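Local structure of C protein alpha-antigen (Streptococcus agalactiae, 1YWM) at residues G88-T93 and V116-Y121. The protein is the N-terminal domain of a streptococcal surface protein, attached to cell-wall peptidoglycan, that may play a role in virulence and immunity. Numbering follows the deposited sequence.
Sequences GRASLT and VALTIY
Ala90 and Leu118 face each other in the middle of an antiparallel strand pair, flanked by Gly88 with Ile120 and Leu92 with Val116, each a hydrogen-bonded pair with two backbone bonds. The grip is uneven. Val116 N reaches Leu92 O at 2.7 Å, whereas Leu118 N lies 3.2 Å from Ala90 O and well above that carbonyl plane. Leu118 meets residues 88-93 through its CB and one methyl. Its CB rests on Ala90 O at 3.6 Å and approaches Leu92 CB; chi1 of 173° sets CG anti to the backbone N, and from CG the CD2 branch reaches Ala90 CB at 4.0 Å and, equally close, Ser91 O. Ile120 comes to the same alanine from the next pair: its CB lies 3.6 Å from Gly88 O, and its CD1 tip ends 3.9 Å from Ala90 CB, so two branched chains converge on one small methyl. Phe71 of strand 66-73 touches both leucines, and Thr119 bonds by its backbone to Ala41 and Ile43 of strand 40-44. Paired central strands with one apolar face buried are characteristic of a beta sandwich, here the fibronectin-like fold preceding the three-helix bundle.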
ATOM      1  N   GLY A  88       6.480  -8.066  -4.105  1.00 18.09           N
ATOM      2  CA  GLY A  88       6.547  -9.441  -3.679  1.00 20.02           C
ATOM      3  C   GLY A  88       6.722  -9.519  -2.172  1.00 20.39           C
ATOM      4  O   GLY A  88       6.596  -8.503  -1.451  1.00 20.77           O
ATOM      5  N   ARG A  89       6.993 -10.736  -1.711  1.00 21.54           N
ATOM      6  CA  ARG A  89       7.165 -11.029  -0.299  1.00 23.34           C
ATOM      7  C   ARG A  89       8.609 -10.715   0.130  1.00 21.67           C
ATOM      8  O   ARG A  89       9.560 -10.883  -0.637  1.00 20.73           O
ATOM      9  CB  ARG A  89       6.849 -12.506  -0.026  1.00 31.92           C
ATOM     10  CG  ARG A  89       6.772 -12.838   1.454  1.00 42.10           C
ATOM     11  CD  ARG A  89       6.720 -14.330   1.760  1.00 63.96           C
ATOM     12  NE  ARG A  89       5.641 -14.690   2.681  1.00 58.88           N
ATOM     13  CZ  ARG A  89       4.347 -14.685   2.363  1.00 60.58           C
ATOM     14  NH1 ARG A  89       3.956 -14.329   1.145  1.00 63.29           N
ATOM     15  NH2 ARG A  89       3.438 -15.036   3.264  1.00 43.72           N
ATOM     16  N   ALA A  90       8.747 -10.246   1.359  1.00 19.75           N
ATOM     17  CA  ALA A  90      10.052  -9.839   1.877  1.00 16.05           C
ATOM     18  C   ALA A  90       9.916  -9.907   3.392  1.00  9.37           C
ATOM     19  O   ALA A  90       8.910 -10.404   3.912  1.00 15.82           O
ATOM     20  CB  ALA A  90      10.386  -8.425   1.391  1.00 13.68           C
ATOM     21  N   SER A  91      10.920  -9.406   4.105  1.00 12.65           N
ATOM     22  CA  SER A  91      10.784  -9.275   5.540  1.00 14.19           C
ATOM     23  C   SER A  91      11.266  -7.899   5.960  1.00 12.55           C
ATOM     24  O   SER A  91      12.029  -7.209   5.221  1.00 14.43           O
ATOM     25  CB  SER A  91      11.565 -10.381   6.280  1.00 17.55           C
ATOM     26  OG  SER A  91      12.966 -10.102   6.222  1.00 16.82           O
ATOM     27  N   LEU A  92      10.752  -7.495   7.117  1.00 15.60           N
ATOM     28  CA  LEU A  92      11.057  -6.229   7.752  1.00 15.15           C
ATOM     29  C   LEU A  92      11.458  -6.598   9.187  1.00 15.71           C
ATOM     30  O   LEU A  92      10.731  -7.329   9.879  1.00 17.38           O
ATOM     31  CB  LEU A  92       9.828  -5.292   7.722  1.00 14.94           C
ATOM     32  CG  LEU A  92       9.821  -4.033   8.630  1.00 19.08           C
ATOM     33  CD1 LEU A  92      11.049  -3.089   8.458  1.00 14.64           C
ATOM     34  CD2 LEU A  92       8.534  -3.233   8.464  1.00 23.08           C
ATOM     35  N   THR A  93      12.644  -6.146   9.604  1.00 13.27           N
ATOM     36  CA  THR A  93      13.121  -6.446  10.953  1.00 11.00           C
ATOM     37  C   THR A  93      13.553  -5.152  11.608  1.00 11.41           C
ATOM     38  O   THR A  93      14.163  -4.343  10.956  1.00 13.26           O
ATOM     39  CB  THR A  93      14.337  -7.373  10.891  1.00 16.67           C
ATOM     40  OG1 THR A  93      13.963  -8.607  10.265  1.00 13.05           O
ATOM     41  CG2 THR A  93      14.779  -7.772  12.331  1.00 10.99           C
ATOM     42  N   VAL A 116       8.886  -8.918  11.153  1.00 20.54           N
ATOM     43  CA  VAL A 116       7.538  -8.719  10.624  1.00 19.82           C
ATOM     44  C   VAL A 116       7.481  -9.261   9.174  1.00 17.55           C
ATOM     45  O   VAL A 116       8.324  -8.923   8.350  1.00 16.98           O
ATOM     46  CB  VAL A 116       7.152  -7.187  10.605  1.00 24.90           C
ATOM     47  CG1 VAL A 116       5.677  -7.020  10.490  1.00 27.10           C
ATOM     48  CG2 VAL A 116       7.653  -6.439  11.899  1.00 19.83           C
ATOM     49  N   ALA A 117       6.507 -10.109   8.862  1.00 18.89           N
ATOM     50  CA  ALA A 117       6.274 -10.500   7.465  1.00 15.27           C
ATOM     51  C   ALA A 117       5.881  -9.227   6.691  1.00 14.44           C
ATOM     52  O   ALA A 117       5.162  -8.386   7.242  1.00 17.37           O
ATOM     53  CB  ALA A 117       5.140 -11.494   7.390  1.00 19.59           C
ATOM     54  N   LEU A 118       6.375  -9.099   5.463  1.00 16.79           N
ATOM     55  CA  LEU A 118       6.225  -7.875   4.665  1.00 19.03           C
ATOM     56  C   LEU A 118       5.694  -8.230   3.265  1.00 18.61           C
ATOM     57  O   LEU A 118       6.197  -9.137   2.605  1.00 19.11           O
ATOM     58  CB  LEU A 118       7.562  -7.129   4.523  1.00 16.95           C
ATOM     59  CG  LEU A 118       7.565  -5.930   3.568  1.00 17.04           C
ATOM     60  CD1 LEU A 118       6.527  -4.895   4.115  1.00 14.32           C
ATOM     61  CD2 LEU A 118       8.991  -5.310   3.467  1.00 15.41           C
ATOM     62  N   THR A 119       4.698  -7.476   2.822  1.00 15.21           N
ATOM     63  CA  THR A 119       4.208  -7.572   1.457  1.00 12.85           C
ATOM     64  C   THR A 119       4.507  -6.259   0.747  1.00 13.45           C
ATOM     65  O   THR A 119       4.076  -5.203   1.210  1.00 17.94           O
ATOM     66  CB  THR A 119       2.672  -7.756   1.514  1.00 19.10           C
ATOM     67  OG1 THR A 119       2.379  -9.042   2.053  1.00 20.59           O
ATOM     68  CG2 THR A 119       2.059  -7.777   0.047  1.00 16.77           C
ATOM     69  N   ILE A 120       5.249  -6.299  -0.351  1.00 13.87           N
ATOM     70  CA  ILE A 120       5.531  -5.069  -1.063  1.00 15.15           C
ATOM     71  C   ILE A 120       4.649  -5.072  -2.320  1.00 17.04           C
ATOM     72  O   ILE A 120       4.577  -6.066  -3.028  1.00 18.37           O
ATOM     73  CB  ILE A 120       7.017  -4.963  -1.480  1.00 16.12           C
ATOM     74  CG1 ILE A 120       7.946  -4.992  -0.237  1.00 16.34           C
ATOM     75  CG2 ILE A 120       7.233  -3.692  -2.257  1.00 13.67           C
ATOM     76  CD1 ILE A 120       9.406  -5.225  -0.615  1.00 20.90           C
ATOM     77  N   TYR A 121       4.002  -3.950  -2.582  1.00 17.19           N
ATOM     78  CA  TYR A 121       3.147  -3.843  -3.764  1.00 14.89           C
ATOM     79  C   TYR A 121       3.346  -2.480  -4.365  1.00 18.37           C
ATOM     80  O   TYR A 121       4.096  -1.668  -3.836  1.00 14.91           O
ATOM     81  CB  TYR A 121       1.690  -4.113  -3.388  1.00 15.27           C
ATOM     82  CG  TYR A 121       0.991  -3.094  -2.486  1.00 19.18           C
ATOM     83  CD1 TYR A 121       1.227  -3.058  -1.108  1.00 12.01           C
ATOM     84  CD2 TYR A 121       0.057  -2.185  -3.011  1.00 22.21           C
ATOM     85  CE1 TYR A 121       0.546  -2.139  -0.271  1.00 15.58           C
ATOM     86  CE2 TYR A 121      -0.624  -1.266  -2.185  1.00 16.23           C
ATOM     87  CZ  TYR A 121      -0.386  -1.255  -0.825  1.00 12.97           C
ATOM     88  OH  TYR A 121      -1.025  -0.374   0.012  1.00 14.39           O
TER